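Local coordinates for protein pyridine synthase TbtD (Thermobispora bispora, PDB 5WA4) that probably catalyses the formal [4+2] aza-cycloaddition that forms the central pyridine ring of the thiopeptide antibiotic thiomuracin, and binds the leader peptide of its substrate, at residues 66-69 with 70-74; 218-221 with 222-226. All coordinates share one frame; numbering follows the deposited sequence.

Both contacts are local, each joining residues three to five apart along a helix or at its N-terminal cap position. Contact 1, partly buried, lies in the early turns of helix 64-85, whereas contact 2 is a surface contact at the start of helix 220-235; their centres are about 50 Å apart, on opposite sides of the chain's centre. A wide turn and a proline shape the first, where a glutamate and an arginine form a weak salt bridge. In the second, a threonine hydroxyl folds back on the backbone and two glutamates lie close together; other side chains of the same segments meet the bound peptide and the second subunit.

Contact 1: residues 66-69 with 70-74; sequences ALEA and VVRPA
Leu67 and Val71, and one step further on Glu68 and Arg72, meet along helix 64-85, the helix that follows strand 55-62, where a pi-type turn runs into a proline kink. Ala66 O marks the wide turn by accepting two amides: Val70 N at 3.0 Å, nearly straight, and Val71 N at 3.3 Å. The next carbonyl makes the longer, five-residue connection more cleanly, with Arg72 N 2.9 Å from Leu67 O; the bond from Val71 N to the same oxygen is weak. Pro73 has no N-H to give to the turn before it, and the helix kinks there. Its ring lies against the carbonyls of that turn, CG 3.5 Å from Glu68 O and 3.7 Å from Ala69 O.

The apolar side of the turn is carried by Leu67 and Val71, both buried, whose side chains cross at an angle. Val71 CG1 is placed between its own backbone N and carbonyl carbon (chi1 83°), which lays this methyl against the backbone of Leu67, while Leu67 CD1 reaches the same methyl at 3.8 Å. Beyond the turn Val71 touches Phe37 and Val70 touches Gln40, both in loop, so this side of the helix packs on the chain that follows helix 22-35.

On the exposed side Glu68 and Arg72 run alongside each other and point the same way, an i to i+4 salt bridge. The bends at Glu68 chi2 (-63°) and Arg72 chi3 bring the charged ends together; the carboxylate and guanidinium planes are 13° apart. The grip is nevertheless loose: Arg72 NE sends a weak, strongly bent hydrogen bond to Glu68 OE2 at 3.3 Å, and that oxygen also lies close to Arg72 CD.

Contact 2: residues 218-221 with 222-226; sequences RNRE and AFTER
Asn219 and Phe223, Arg220 and Thr224, and Glu221 and Glu225 form three i to i+4 pairs across the first turn of helix 220-235, with Asn219 at the N-cap position. The hydrogen bonds centre on Arg220 O, which takes two from Thr224: one from the backbone N at 3.0 Å, running almost straight out from the carbonyl, and one from OG1, also at 3.0 Å, arriving above the carbonyl plane. With chi1 at 48° the hydroxyl sits between the threonine's own N and carbonyl carbon, turned back toward the preceding turn. Asn219 O receives only weak bonds, from Ala222 N and Phe223 N, while the asparagine amide ND2 binds His215 O in the preceding helix.

Apolar contact comes from Asn219 CB, which lies 3.8 Å from Phe223 CE2; Asn219 O approaches the edge of this buried ring, near its plane. Arg220 CG and Thr224 CG2 touch more loosely, at 4.1 Å.

Charge is unfavourable on the exposed face. The two glutamate chains cross, Glu225 OE1 lying against the CG methylene of Glu221 and 3.6 Å from Glu221 OE2, with the carboxylate planes 76° apart; the closeness may raise the proton affinity of one of them.

Phe223 and Thr224 pack on helix 332-352, and Arg226 bridges to Asp170 in helix 164-178. Arg220 reaches Asp348 of the second subunit through a salt bridge, while Asn219 and Phe223 pack against an apolar side chain of the bound peptide, placing this helix start between helix 332-352, the peptide and the second subunit.

Contact 1: residues 66-69 with 70-74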
ATOM      1  N   ALA E  66     -52.964   1.848  18.168  1.00 95.74           N
ATOM      2  CA  ALA E  66     -52.478   2.583  19.328  1.00 97.25           C
ATOM      3  C   ALA E  66     -51.926   3.929  18.853  1.00 98.59           C
ATOM      4  O   ALA E  66     -51.948   4.922  19.589  1.00 99.85           O
ATOM      5  CB  ALA E  66     -51.416   1.793  20.078  1.00 88.58           C
ATOM      6  N   LEU E  67     -51.455   3.951  17.606  1.00 96.86           N
ATOM      7  CA  LEU E  67     -50.868   5.147  17.017  1.00 97.40           C
ATOM      8  C   LEU E  67     -51.847   6.315  17.058  1.00 97.95           C
ATOM      9  O   LEU E  67     -51.593   7.314  17.730  1.00 98.05           O
ATOM     10  CB  LEU E  67     -50.414   4.886  15.575  1.00 99.03           C
ATOM     11  CG  LEU E  67     -49.416   5.870  14.948  1.00 99.37           C
ATOM     12  CD1 LEU E  67     -47.984   5.512  15.333  1.00 94.47           C
ATOM     13  CD2 LEU E  67     -49.579   5.958  13.431  1.00 99.49           C
ATOM     14  N   GLU E  68     -52.973   6.178  16.362  1.00 98.11           N
ATOM     15  CA  GLU E  68     -53.931   7.275  16.248  1.00 97.98           C
ATOM     16  C   GLU E  68     -54.699   7.528  17.545  1.00 98.74           C
ATOM     17  O   GLU E  68     -55.258   8.608  17.742  1.00 99.13           O
ATOM     18  CB  GLU E  68     -54.908   7.001  15.104  1.00 90.16           C
ATOM     19  CG  GLU E  68     -54.267   6.347  13.890  1.00 97.99           C
ATOM     20  CD  GLU E  68     -53.210   7.217  13.222  1.00103.68           C
ATOM     21  OE1 GLU E  68     -52.490   6.699  12.335  1.00 91.56           O
ATOM     22  OE2 GLU E  68     -53.103   8.418  13.575  1.00103.55           O
ATOM     23  N   ALA E  69     -54.709   6.540  18.434  1.00 96.99           N
ATOM     24  CA  ALA E  69     -55.488   6.636  19.664  1.00 96.35           C
ATOM     25  C   ALA E  69     -54.755   7.380  20.768  1.00 98.45           C
ATOM     26  O   ALA E  69     -55.306   8.310  21.352  1.00102.56           O
ATOM     27  CB  ALA E  69     -55.888   5.249  20.156  1.00 94.04           C
ATOM     28  N   VAL E  70     -53.519   6.984  21.063  1.00 95.05           N
ATOM     29  CA  VAL E  70     -52.884   7.497  22.273  1.00 95.28           C
ATOM     30  C   VAL E  70     -51.435   8.008  22.102  1.00 99.49           C
ATOM     31  O   VAL E  70     -50.960   8.787  22.940  1.00 98.71           O
ATOM     32  CB  VAL E  70     -52.933   6.408  23.398  1.00 93.85           C
ATOM     33  CG1 VAL E  70     -51.867   5.345  23.200  1.00 92.12           C
ATOM     34  CG2 VAL E  70     -52.840   7.037  24.785  1.00 91.47           C
ATOM     35  N   VAL E  71     -50.744   7.618  21.025  1.00 99.82           N
ATOM     36  CA  VAL E  71     -49.340   8.032  20.861  1.00 97.92           C
ATOM     37  C   VAL E  71     -49.156   9.259  19.923  1.00 99.62           C
ATOM     38  O   VAL E  71     -48.453  10.192  20.300  1.00 98.59           O
ATOM     39  CB  VAL E  71     -48.438   6.825  20.393  1.00 92.72           C
ATOM     40  CG1 VAL E  71     -48.483   6.600  18.894  1.00 92.37           C
ATOM     41  CG2 VAL E  71     -47.001   7.019  20.830  1.00 86.58           C
ATOM     42  N   ARG E  72     -49.785   9.291  18.743  1.00 96.71           N
ATOM     43  CA  ARG E  72     -49.681  10.469  17.865  1.00 93.87           C
ATOM     44  C   ARG E  72     -50.294  11.733  18.473  1.00103.92           C
ATOM     45  O   ARG E  72     -49.774  12.828  18.240  1.00106.17           O
ATOM     46  CB  ARG E  72     -50.320  10.215  16.494  1.00 92.77           C
ATOM     47  CG  ARG E  72     -50.198  11.396  15.516  1.00 89.60           C
ATOM     48  CD  ARG E  72     -51.110  11.251  14.284  1.00 96.08           C
ATOM     49  NE  ARG E  72     -50.519  10.450  13.201  1.00 93.93           N
ATOM     50  CZ  ARG E  72     -49.756  10.936  12.217  1.00 88.40           C
ATOM     51  NH1 ARG E  72     -49.466  12.229  12.160  1.00 83.66           N
ATOM     52  NH2 ARG E  72     -49.272  10.122  11.286  1.00 90.34           N
ATOM     53  N   PRO E  73     -51.413  11.601  19.226  1.00108.41           N
ATOM     54  CA  PRO E  73     -51.962  12.773  19.928  1.00106.84           C
ATOM     55  C   PRO E  73     -51.084  13.343  21.038  1.00102.61           C
ATOM     56  O   PRO E  73     -50.943  14.567  21.136  1.00 98.76           O
ATOM     57  CB  PRO E  73     -53.267  12.235  20.521  1.00110.28           C
ATOM     58  CG  PRO E  73     -53.684  11.175  19.581  1.00109.53           C
ATOM     59  CD  PRO E  73     -52.412  10.513  19.163  1.00108.66           C
ATOM     60  N   ALA E  74     -50.516  12.473  21.867  1.00105.68           N
ATOM     61  CA  ALA E  74     -49.691  12.915  22.993  1.00104.24           C
ATOM     62  C   ALA E  74     -48.404  13.585  22.505  1.00 99.25           C
ATOM     63  O   ALA E  74     -47.768  14.346  23.236  1.00 94.18           O
ATOM     64  CB  ALA E  74     -49.368  11.731  23.920  1.00 98.19           C
TER

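Contact 2: residues 218-221 with 222-226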
ATOM      1  N   ARG E 218      -1.888  18.962  35.607  1.00 82.32           N
ATOM      2  CA  ARG E 218      -2.261  20.113  36.449  1.00 87.78           C
ATOM      3  C   ARG E 218      -3.349  19.719  37.420  1.00 81.79           C
ATOM      4  O   ARG E 218      -3.507  20.323  38.481  1.00 83.73           O
ATOM      5  CB  ARG E 218      -2.746  21.315  35.626  1.00 89.15           C
ATOM      6  CG  ARG E 218      -1.644  22.016  34.882  1.00 99.32           C
ATOM      7  CD  ARG E 218      -2.120  23.089  33.912  1.00102.46           C
ATOM      8  NE  ARG E 218      -3.411  22.806  33.299  1.00 98.04           N
ATOM      9  CZ  ARG E 218      -3.760  23.222  32.085  1.00100.91           C
ATOM     10  NH1 ARG E 218      -2.884  23.881  31.335  1.00106.73           N
ATOM     11  NH2 ARG E 218      -4.964  22.942  31.601  1.00 97.87           N
ATOM     12  N   ASN E 219      -4.092  18.689  37.048  1.00 78.14           N
ATOM     13  CA  ASN E 219      -5.205  18.238  37.846  1.00 75.21           C
ATOM     14  C   ASN E 219      -5.106  16.788  38.291  1.00 69.98           C
ATOM     15  O   ASN E 219      -6.114  16.198  38.672  1.00 73.99           O
ATOM     16  CB  ASN E 219      -6.474  18.462  37.059  1.00 73.00           C
ATOM     17  CG  ASN E 219      -6.632  19.896  36.667  1.00 75.78           C
ATOM     18  OD1 ASN E 219      -7.023  20.720  37.484  1.00 78.43           O
ATOM     19  ND2 ASN E 219      -6.306  20.215  35.423  1.00 77.23           N
ATOM     20  N   ARG E 220      -3.892  16.235  38.286  1.00 66.46           N
ATOM     21  CA  ARG E 220      -3.707  14.811  38.548  1.00 67.41           C
ATOM     22  C   ARG E 220      -4.533  14.302  39.723  1.00 70.41           C
ATOM     23  O   ARG E 220      -5.290  13.359  39.556  1.00 74.51           O
ATOM     24  CB  ARG E 220      -2.236  14.473  38.781  1.00 61.63           C
ATOM     25  CG  ARG E 220      -2.043  13.063  39.320  1.00 69.00           C
ATOM     26  CD  ARG E 220      -0.792  12.404  38.760  1.00 77.13           C
ATOM     27  NE  ARG E 220       0.426  13.172  38.990  1.00 88.70           N
ATOM     28  CZ  ARG E 220       1.060  13.890  38.064  1.00 86.74           C
ATOM     29  NH1 ARG E 220       0.592  13.959  36.822  1.00 83.01           N
ATOM     30  NH2 ARG E 220       2.169  14.545  38.388  1.00 89.21           N
ATOM     31  N   GLU E 221      -4.438  14.950  40.883  1.00 76.93           N
ATOM     32  CA  GLU E 221      -5.096  14.447  42.091  1.00 74.75           C
ATOM     33  C   GLU E 221      -6.623  14.359  41.980  1.00 76.67           C
ATOM     34  O   GLU E 221      -7.238  13.444  42.534  1.00 78.48           O
ATOM     35  CB  GLU E 221      -4.732  15.307  43.298  1.00 84.90           C
ATOM     36  CG  GLU E 221      -5.217  14.697  44.609  1.00 94.71           C
ATOM     37  CD  GLU E 221      -4.928  15.564  45.810  1.00100.27           C
ATOM     38  OE1 GLU E 221      -3.827  16.153  45.855  1.00103.56           O
ATOM     39  OE2 GLU E 221      -5.796  15.648  46.707  1.00104.33           O
ATOM     40  N   ALA E 222      -7.237  15.298  41.267  1.00 69.13           N
ATOM     41  CA  ALA E 222      -8.687  15.282  41.099  1.00 70.98           C
ATOM     42  C   ALA E 222      -9.155  14.121  40.201  1.00 77.35           C
ATOM     43  O   ALA E 222     -10.179  13.485  40.489  1.00 73.87           O
ATOM     44  CB  ALA E 222      -9.165  16.608  40.537  1.00 62.39           C
ATOM     45  N   PHE E 223      -8.411  13.850  39.123  1.00 68.36           N
ATOM     46  CA  PHE E 223      -8.784  12.795  38.183  1.00 67.78           C
ATOM     47  C   PHE E 223      -8.566  11.404  38.759  1.00 67.95           C
ATOM     48  O   PHE E 223      -9.436  10.549  38.648  1.00 68.81           O
ATOM     49  CB  PHE E 223      -8.007  12.921  36.863  1.00 65.63           C
ATOM     50  CG  PHE E 223      -8.598  13.912  35.909  1.00 65.99           C
ATOM     51  CD1 PHE E 223      -9.673  13.569  35.119  1.00 63.13           C
ATOM     52  CD2 PHE E 223      -8.087  15.188  35.813  1.00 61.13           C
ATOM     53  CE1 PHE E 223     -10.230  14.480  34.251  1.00 65.04           C
ATOM     54  CE2 PHE E 223      -8.636  16.091  34.947  1.00 68.70           C
ATOM     55  CZ  PHE E 223      -9.717  15.742  34.166  1.00 65.82           C
ATOM     56  N   THR E 224      -7.394  11.171  39.344  1.00 66.00           N
ATOM     57  CA  THR E 224      -7.047   9.850  39.839  1.00 66.31           C
ATOM     58  C   THR E 224      -7.990   9.405  40.932  1.00 74.43           C
ATOM     59  O   THR E 224      -8.367   8.233  40.999  1.00 75.74           O
ATOM     60  CB  THR E 224      -5.632   9.799  40.402  1.00 68.90           C
ATOM     61  OG1 THR E 224      -5.441  10.910  41.288  1.00 76.04           O
ATOM     62  CG2 THR E 224      -4.606   9.828  39.293  1.00 64.92           C
ATOM     63  N   GLU E 225      -8.372  10.335  41.797  1.00 75.78           N
ATOM     64  CA  GLU E 225      -9.177   9.939  42.942  1.00 81.06           C
ATOM     65  C   GLU E 225     -10.675   9.859  42.602  1.00 77.40           C
ATOM     66  O   GLU E 225     -11.430   9.161  43.296  1.00 86.14           O
ATOM     67  CB  GLU E 225      -8.893  10.860  44.136  1.00 77.19           C
ATOM     68  CG  GLU E 225      -7.595  10.447  44.857  1.00 83.01           C
ATOM     69  CD  GLU E 225      -7.079  11.485  45.836  1.00 99.51           C
ATOM     70  OE1 GLU E 225      -7.567  12.636  45.802  1.00102.39           O
ATOM     71  OE2 GLU E 225      -6.173  11.156  46.634  1.00101.61           O
ATOM     72  N   ARG E 226     -11.100  10.498  41.511  1.00 64.02           N
ATOM     73  CA  ARG E 226     -12.442  10.215  41.005  1.00 60.50           C
ATOM     74  C   ARG E 226     -12.496   8.869  40.243  1.00 63.68           C
ATOM     75  O   ARG E 226     -13.517   8.185  40.250  1.00 55.92           O
ATOM     76  CB  ARG E 226     -12.943  11.332  40.110  1.00 52.58           C
ATOM     77  CG  ARG E 226     -14.423  11.242  39.927  1.00 53.34           C
ATOM     78  CD  ARG E 226     -14.944  12.214  38.926  1.00 45.88           C
ATOM     79  NE  ARG E 226     -16.397  12.105  38.851  1.00 58.31           N
ATOM     80  CZ  ARG E 226     -17.233  12.663  39.723  1.00 55.83           C
ATOM     81  NH1 ARG E 226     -16.743  13.347  40.743  1.00 61.19           N
ATOM     82  NH2 ARG E 226     -18.551  12.540  39.580  1.00 48.09           N
TER